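Local coordinates for SNF1-like protein kinase ssp2 (Schizosaccharomyces pombe, PDB 2QRD) that probably phosphorylates proteins on serine and threonine as the catalytic subunit of an AMP-activated protein kinase, its C-terminal region joining the other subunits, at residues Leu82-Val85 and Met86-Cys89. Numbering follows the deposited sequence.
Sequences LYEV and MPGC
Cys89 is paired with two residues at once, Val85 and Met86, so one extra residue is fitted in just where the chain leaves strand 74-84 and turns a corner at Val85. Val85 N donates to Cys89 O at 2.7 Å, and Met86 N reaches the same oxygen in a weak bond of 3.3 Å. Val85 permits this by adopting helix-like backbone angles, which swing its N-H and the next toward one acceptor. The chain then reverses in a type II turn closed by Cys89 N to Met86 O, 2.8 Å. Proline suits the second position, its ring fixing phi near -51°, and glycine the third, where a side chain would collide with the preceding carbonyl.

The extended Glu84 side chain reaches alongside the Met86-Pro87 peptide at the start of the turn. With CG anti to the backbone N (chi1 -161°), it sets CG 3.3 Å from Met86 O and OE2 3.4 Å from Pro87 N, a nitrogen with no hydrogen to offer; OE1 makes a long, weak ion pair with Lys27 of the SPCC1919.03c chain. Cut back to alanine, this position would probably leave the Met86-Pro87 peptide uncovered and that lysine without this weakly paired carboxylate. Beside the bulge, Val85 CB packs against Cys89 CB at 4.5 Å, and Val85 also meets Leu31 of the SPCC1919.03c chain. Together they form a beta bulge of the classic type leading into a tight hairpin, which links strands 74-84 and 89-101 of the antiparallel sheet.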
loop_
_atom_site.group_PDB
_atom_site.type_symbol
_atom_site.label_atom_id
_atom_site.label_comp_id
_atom_site.label_asym_id
_atom_site.label_seq_id
_atom_site.Cartn_x
_atom_site.Cartn_y
_atom_site.Cartn_z
ATOM N N LEU A 82 -13.416 -27.823 -1.401
ATOM C CA LEU A 82 -12.504 -28.544 -2.266
ATOM C C LEU A 82 -13.132 -28.743 -3.662
ATOM O O LEU A 82 -14.314 -29.091 -3.795
ATOM C CB LEU A 82 -12.042 -29.885 -1.637
ATOM C CG LEU A 82 -10.723 -30.514 -2.163
ATOM C CD1 LEU A 82 -9.477 -29.745 -1.689
ATOM C CD2 LEU A 82 -10.561 -31.988 -1.826
ATOM N N TYR A 83 -12.319 -28.466 -4.682
ATOM C CA TYR A 83 -12.655 -28.674 -6.077
ATOM C C TYR A 83 -11.587 -29.501 -6.786
ATOM O O TYR A 83 -10.373 -29.264 -6.592
ATOM C CB TYR A 83 -12.736 -27.354 -6.816
ATOM C CG TYR A 83 -13.861 -26.440 -6.430
ATOM C CD1 TYR A 83 -15.193 -26.750 -6.746
ATOM C CD2 TYR A 83 -13.592 -25.231 -5.786
ATOM C CE1 TYR A 83 -16.224 -25.894 -6.404
ATOM C CE2 TYR A 83 -14.615 -24.364 -5.448
ATOM C CZ TYR A 83 -15.914 -24.696 -5.768
ATOM O OH TYR A 83 -16.894 -23.821 -5.411
ATOM N N GLU A 84 -12.010 -30.433 -7.642
ATOM C CA GLU A 84 -11.033 -31.029 -8.544
ATOM C C GLU A 84 -10.782 -30.134 -9.760
ATOM O O GLU A 84 -11.723 -29.743 -10.487
ATOM C CB GLU A 84 -11.398 -32.445 -8.960
ATOM C CG GLU A 84 -10.195 -33.205 -9.492
ATOM C CD GLU A 84 -10.558 -34.476 -10.246
ATOM O OE1 GLU A 84 -10.782 -35.513 -9.584
ATOM O OE2 GLU A 84 -10.590 -34.447 -11.505
ATOM N N VAL A 85 -9.510 -29.804 -9.964
ATOM C CA VAL A 85 -9.105 -29.029 -11.122
ATOM C C VAL A 85 -8.907 -29.947 -12.307
ATOM O O VAL A 85 -9.373 -29.652 -13.396
ATOM C CB VAL A 85 -7.829 -28.203 -10.848
ATOM C CG1 VAL A 85 -7.331 -27.537 -12.131
ATOM C CG2 VAL A 85 -8.112 -27.163 -9.771
ATOM N N MET A 86 -8.214 -31.065 -12.071
ATOM C CA MET A 86 -8.041 -32.154 -13.037
ATOM C C MET A 86 -7.589 -33.394 -12.267
ATOM O O MET A 86 -7.268 -33.289 -11.086
ATOM C CB MET A 86 -6.994 -31.778 -14.076
ATOM C CG MET A 86 -5.645 -31.398 -13.497
ATOM S SD MET A 86 -4.476 -31.072 -14.822
ATOM C CE MET A 86 -3.694 -29.573 -14.168
ATOM N N PRO A 87 -7.536 -34.574 -12.921
ATOM C CA PRO A 87 -7.169 -35.744 -12.100
ATOM C C PRO A 87 -5.889 -35.496 -11.282
ATOM O O PRO A 87 -4.845 -35.145 -11.839
ATOM C CB PRO A 87 -6.990 -36.876 -13.132
ATOM C CG PRO A 87 -7.004 -36.199 -14.494
ATOM C CD PRO A 87 -7.783 -34.934 -14.333
ATOM N N GLY A 88 -6.004 -35.617 -9.961
ATOM C CA GLY A 88 -4.863 -35.450 -9.057
ATOM C C GLY A 88 -4.638 -34.054 -8.490
ATOM O O GLY A 88 -3.843 -33.888 -7.560
ATOM N N CYS A 89 -5.312 -33.050 -9.046
ATOM C CA CYS A 89 -5.063 -31.669 -8.652
ATOM C C CYS A 89 -6.333 -30.968 -8.199
ATOM O O CYS A 89 -7.378 -31.039 -8.872
ATOM C CB CYS A 89 -4.416 -30.887 -9.794
ATOM S SG CYS A 89 -3.017 -31.754 -10.469
#